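Local coordinates for pullulanase (Klebsiella oxytoca, PDB 2YOC), which hydrolyses the alpha-1,6-glucosidic linkages of pullulan and related branched glucans, as a calcium-binding glycosyl hydrolase linked to type 2 secretion, at residues F160-A165 and A263-T268; D426-A431 and D444-Q449. One frame throughout, in Å; residues are numbered along the deposited sequence.

Both segments of interaction 1 precede those of interaction 2 along the chain. Their centres lie about 59 Å apart, on opposite sides of the chain's centre, and their nearest atoms are about 46 Å apart. Interaction 1 (160-165 with 263-268) sets the loop after helix 152-159 against strand 260-267 of the seven-stranded mixed sheet in the N-terminal part. It also reaches the loop at 619-622, which follows barrel strand 586-591 in the chain. Interaction 2 (426-431 with 444-449) joins a loop to the start of helix 446-457. Both come between strands 413-417 and 461-464 in sequence, the first two of the closed eight-stranded parallel barrel. The two contacts share no helix, strand or sheet.

Interaction 1 of 2, residues F160-A165 and A263-T268; sequences FGVALA and ATQVQT
Thr-264 holds OG1 anti to its backbone N (chi1 -158°), and this hydroxyl meets the carbonyl of Ala-163. Val-162 likewise holds CG1 anti to its N (chi1 -166°), near the backbone of Thr-264, while its CG2 lies 3.8 Å from Ala-263 CB. The Thr-264 OG1 to Ala-163 O hydrogen bond is 2.9 Å long. Two backbone bonds flank it: Ala-163 N to Ala-263 O at 2.9 Å, and Gln-265 N to Leu-164 O at 2.9 Å. Further along, the extended side chain of Gln-267 brings NE2 to Ala-165 O at 2.9 Å. That donor lies in the plane of the Ala-165 carbonyl. The same NE2 also bonds to Asn-620 O. Ala-165 in turn pairs through its backbone with Thr-622, and Thr-264 OG1 accepts from Glu-166 N. The two segments run in similar directions, 21° apart, and strand 167-169 follows as the parallel neighbour of strand 260-267. The carbonyls of Ala-163, Leu-164 and Ala-165 each accept a hydrogen bond from the strand segment. The irregular loop is therefore held mostly through its backbone and depends little on its own side chains.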
loop_
_atom_site.group_PDB
_atom_site.type_symbol
_atom_site.label_atom_id
_atom_site.label_comp_id
_atom_site.label_asym_id
_atom_site.label_seq_id
_atom_site.Cartn_x
_atom_site.Cartn_y
_atom_site.Cartn_z
ATOM N N PHE B 160 38.082 -44.452 -0.322
ATOM C CA PHE B 160 37.648 -45.147 0.896
ATOM C C PHE B 160 38.399 -44.633 2.122
ATOM O O PHE B 160 38.936 -45.405 2.914
ATOM C CB PHE B 160 37.740 -46.674 0.681
ATOM C CG PHE B 160 36.826 -47.113 -0.444
ATOM C CD1 PHE B 160 35.455 -47.206 -0.248
ATOM C CD2 PHE B 160 37.326 -47.357 -1.722
ATOM C CE1 PHE B 160 34.607 -47.583 -1.295
ATOM C CE2 PHE B 160 36.467 -47.689 -2.775
ATOM C CZ PHE B 160 35.119 -47.816 -2.552
ATOM N N GLY B 161 38.434 -43.305 2.237
ATOM C CA GLY B 161 39.130 -42.592 3.296
ATOM C C GLY B 161 38.572 -41.240 3.660
ATOM O O GLY B 161 37.481 -40.833 3.235
ATOM N N VAL B 162 39.369 -40.566 4.465
ATOM C CA VAL B 162 39.006 -39.338 5.100
ATOM C C VAL B 162 38.879 -38.232 4.075
ATOM O O VAL B 162 39.825 -37.965 3.337
ATOM C CB VAL B 162 39.904 -38.991 6.320
ATOM C CG1 VAL B 162 39.281 -37.881 7.163
ATOM C CG2 VAL B 162 40.250 -40.205 7.179
ATOM N N ALA B 163 37.669 -37.650 3.994
ATOM C CA ALA B 163 37.300 -36.582 3.066
ATOM C C ALA B 163 36.443 -35.524 3.756
ATOM O O ALA B 163 35.589 -35.876 4.574
ATOM C CB ALA B 163 36.533 -37.163 1.896
ATOM N N LEU B 164 36.649 -34.232 3.393
ATOM C CA LEU B 164 35.914 -33.055 3.917
ATOM C C LEU B 164 36.006 -32.885 5.460
ATOM O O LEU B 164 36.751 -33.619 6.106
ATOM C CB LEU B 164 34.436 -33.018 3.423
ATOM C CG LEU B 164 34.155 -33.387 1.955
ATOM C CD1 LEU B 164 32.771 -33.954 1.793
ATOM C CD2 LEU B 164 34.338 -32.216 1.044
ATOM N N ALA B 165 35.308 -31.889 6.033
ATOM C CA ALA B 165 35.313 -31.628 7.470
ATOM C C ALA B 165 33.857 -31.472 7.939
ATOM O O ALA B 165 33.433 -30.402 8.382
ATOM C CB ALA B 165 36.106 -30.373 7.757
ATOM N N ALA B 263 34.341 -41.256 6.537
ATOM C CA ALA B 263 35.457 -40.800 7.360
ATOM C C ALA B 263 35.664 -39.317 7.003
ATOM O O ALA B 263 35.888 -38.989 5.832
ATOM C CB ALA B 263 36.709 -41.616 7.057
ATOM N N THR B 264 35.510 -38.423 7.990
ATOM C CA THR B 264 35.614 -36.968 7.788
ATOM C C THR B 264 36.450 -36.302 8.891
ATOM O O THR B 264 36.532 -36.828 10.008
ATOM C CB THR B 264 34.191 -36.346 7.663
ATOM O OG1 THR B 264 34.249 -35.090 6.982
ATOM C CG2 THR B 264 33.475 -36.202 9.011
ATOM N N GLN B 265 37.045 -35.129 8.582
ATOM C CA GLN B 265 37.821 -34.347 9.545
ATOM C C GLN B 265 36.859 -33.617 10.490
ATOM O O GLN B 265 35.666 -33.479 10.179
ATOM C CB GLN B 265 38.775 -33.368 8.852
ATOM C CG GLN B 265 39.915 -34.031 8.094
ATOM C CD GLN B 265 41.080 -33.087 7.897
ATOM O OE1 GLN B 265 41.331 -32.553 6.800
ATOM N NE2 GLN B 265 41.844 -32.864 8.965
ATOM N N VAL B 266 37.357 -33.197 11.666
ATOM C CA VAL B 266 36.513 -32.556 12.681
ATOM C C VAL B 266 36.860 -31.079 12.883
ATOM O O VAL B 266 38.031 -30.723 13.056
ATOM C CB VAL B 266 36.552 -33.355 14.022
ATOM C CG1 VAL B 266 35.569 -32.793 15.050
ATOM C CG2 VAL B 266 36.309 -34.845 13.803
ATOM N N GLN B 267 35.831 -30.239 12.886
ATOM C CA GLN B 267 35.897 -28.808 13.165
ATOM C C GLN B 267 35.747 -28.669 14.692
ATOM O O GLN B 267 34.706 -29.035 15.254
ATOM C CB GLN B 267 34.792 -28.067 12.387
ATOM C CG GLN B 267 35.114 -27.929 10.887
ATOM C CD GLN B 267 34.139 -27.054 10.124
ATOM O OE1 GLN B 267 33.880 -25.889 10.460
ATOM N NE2 GLN B 267 33.656 -27.574 9.020
ATOM N N THR B 268 36.821 -28.203 15.369
ATOM C CA THR B 268 36.909 -28.146 16.839
ATOM C C THR B 268 36.756 -26.791 17.535
ATOM O O THR B 268 36.901 -26.749 18.765
ATOM C CB THR B 268 38.203 -28.836 17.298
ATOM O OG1 THR B 268 39.316 -28.189 16.684
ATOM C CG2 THR B 268 38.228 -30.331 16.971
#

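Interaction 2 of 2, residues D426-A431 and D444-Q449; sequences DQTVPA and DSNMVQ
Asp-426 faces the start of helix 446-457, where its carboxylate meets Met-447, modelled as selenomethionine. From CB, the chain goes to CG anti to the backbone N (chi1 -163°). CG lies 3.9 Å from Asn-446 CB. The carboxylate then divides its work. OD2 accepts from Met-447 N at 2.8 Å, nearly along its own C-O axis, with an N-H...O angle of 161°. The helix N-terminus would probably help stabilise the negative charge of this carboxylate. OD1 turns back to its own loop and takes two donors from one face of the carboxylate plane. Thr-428 OG1 gives its hydrogen at 2.7 Å, and Thr-428 N gives a longer bond of 3.2 Å. Thr-428 OG1 is also an acceptor, for Asn-446 N at 2.8 Å. The hydroxyl thus relays between the helix backbone and the aspartate. Nearby, Val-429 CG2 lies 3.6 Å from Ser-445 CB. The first turn is capped from within as well: Ser-445 OG accepts from Val-448 N at 2.9 Å and also bonds to Ala-442 O. On the loop side, Arg-434 holds the carbonyls of Asp-426 and Gln-427. The arrangement is an Asx turn within a type I beta turn, set against a serine N-cap. It joins the loop after helix 419-423 to the helix that comes, in sequence, between the first two barrel strands.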
loop_
_atom_site.group_PDB
_atom_site.type_symbol
_atom_site.label_atom_id
_atom_site.label_comp_id
_atom_site.label_asym_id
_atom_site.label_seq_id
_atom_site.Cartn_x
_atom_site.Cartn_y
_atom_site.Cartn_z
ATOM N N ASP B 426 51.779 16.507 -3.149
ATOM C CA ASP B 426 52.041 17.855 -2.660
ATOM C C ASP B 426 53.518 18.215 -2.546
ATOM O O ASP B 426 54.221 17.765 -1.634
ATOM C CB ASP B 426 51.238 18.196 -1.401
ATOM C CG ASP B 426 51.166 19.690 -1.111
ATOM O OD1 ASP B 426 51.674 20.489 -1.942
ATOM O OD2 ASP B 426 50.578 20.066 -0.070
ATOM N N GLN B 427 53.960 19.073 -3.468
ATOM C CA GLN B 427 55.337 19.554 -3.579
ATOM C C GLN B 427 55.768 20.395 -2.378
ATOM O O GLN B 427 56.948 20.355 -2.000
ATOM C CB GLN B 427 55.547 20.318 -4.900
ATOM C CG GLN B 427 55.286 19.470 -6.143
ATOM C CD GLN B 427 56.259 18.313 -6.306
ATOM O OE1 GLN B 427 57.488 18.458 -6.150
ATOM N NE2 GLN B 427 55.728 17.144 -6.661
ATOM N N THR B 428 54.811 21.114 -1.746
ATOM C CA THR B 428 55.093 21.954 -0.579
ATOM C C THR B 428 55.399 21.125 0.664
ATOM O O THR B 428 55.761 21.688 1.711
ATOM C CB THR B 428 54.002 23.005 -0.366
ATOM O OG1 THR B 428 52.730 22.365 -0.299
ATOM C CG2 THR B 428 53.991 24.054 -1.440
ATOM N N VAL B 429 55.260 19.786 0.541
ATOM C CA VAL B 429 55.565 18.821 1.601
ATOM C C VAL B 429 56.986 18.299 1.325
ATOM O O VAL B 429 57.195 17.748 0.237
ATOM C CB VAL B 429 54.556 17.639 1.674
ATOM C CG1 VAL B 429 54.898 16.693 2.831
ATOM C CG2 VAL B 429 53.120 18.131 1.782
ATOM N N PRO B 430 57.959 18.438 2.275
ATOM C CA PRO B 430 59.319 17.927 2.019
ATOM C C PRO B 430 59.287 16.503 1.514
ATOM O O PRO B 430 58.542 15.670 2.050
ATOM C CB PRO B 430 60.017 18.036 3.371
ATOM C CG PRO B 430 58.942 18.360 4.364
ATOM C CD PRO B 430 57.873 19.060 3.609
ATOM N N ALA B 431 60.002 16.271 0.413
ATOM C CA ALA B 431 60.053 15.005 -0.308
ATOM C C ALA B 431 60.044 13.761 0.575
ATOM O O ALA B 431 59.197 12.887 0.377
ATOM C CB ALA B 431 61.243 14.988 -1.253
ATOM N N ASP B 444 53.429 24.374 6.603
ATOM C CA ASP B 444 53.476 25.257 5.457
ATOM C C ASP B 444 53.348 24.483 4.142
ATOM O O ASP B 444 54.171 24.623 3.237
ATOM C CB ASP B 444 54.742 26.134 5.526
ATOM C CG ASP B 444 54.842 26.973 6.797
ATOM O OD1 ASP B 444 53.899 27.767 7.071
ATOM O OD2 ASP B 444 55.868 26.850 7.513
ATOM N N SER B 445 52.315 23.661 4.036
ATOM C CA SER B 445 52.054 22.924 2.811
ATOM C C SER B 445 50.651 23.255 2.297
ATOM O O SER B 445 49.814 23.743 3.069
ATOM C CB SER B 445 52.211 21.428 3.036
ATOM O OG SER B 445 51.123 20.869 3.750
ATOM N N ASN B 446 50.389 23.007 1.004
ATOM C CA ASN B 446 49.066 23.253 0.424
ATOM C C ASN B 446 48.033 22.345 1.094
ATOM O O ASN B 446 46.952 22.812 1.467
ATOM C CB ASN B 446 49.060 22.990 -1.083
ATOM C CG ASN B 446 49.996 23.838 -1.907
ATOM O OD1 ASN B 446 50.445 24.930 -1.499
ATOM N ND2 ASN B 446 50.316 23.325 -3.098
HETATM N N MSE B 447 48.385 21.055 1.271
HETATM C CA MSE B 447 47.526 20.068 1.905
HETATM C C MSE B 447 47.261 20.466 3.351
HETATM O O MSE B 447 46.098 20.668 3.694
HETATM C CB MSE B 447 48.149 18.668 1.783
HETATM C CG MSE B 447 47.289 17.555 2.346
HETATM SE SE MSE B 447 47.642 17.242 4.220
HETATM C CE MSE B 447 49.488 16.634 4.155
ATOM N N VAL B 448 48.310 20.610 4.190
ATOM C CA VAL B 448 48.113 20.950 5.605
ATOM C C VAL B 448 47.269 22.209 5.782
ATOM O O VAL B 448 46.244 22.152 6.470
ATOM C CB VAL B 448 49.399 20.938 6.456
ATOM C CG1 VAL B 448 49.172 21.559 7.835
ATOM C CG2 VAL B 448 49.951 19.520 6.583
ATOM N N GLN B 449 47.635 23.301 5.086
ATOM C CA GLN B 449 46.893 24.559 5.141
ATOM C C GLN B 449 45.447 24.428 4.621
ATOM O O GLN B 449 44.552 25.120 5.130
ATOM C CB GLN B 449 47.669 25.705 4.467
ATOM C CG GLN B 449 48.666 26.411 5.405
ATOM C CD GLN B 449 48.033 27.315 6.461
ATOM O OE1 GLN B 449 46.944 27.877 6.275
ATOM N NE2 GLN B 449 48.713 27.492 7.598
#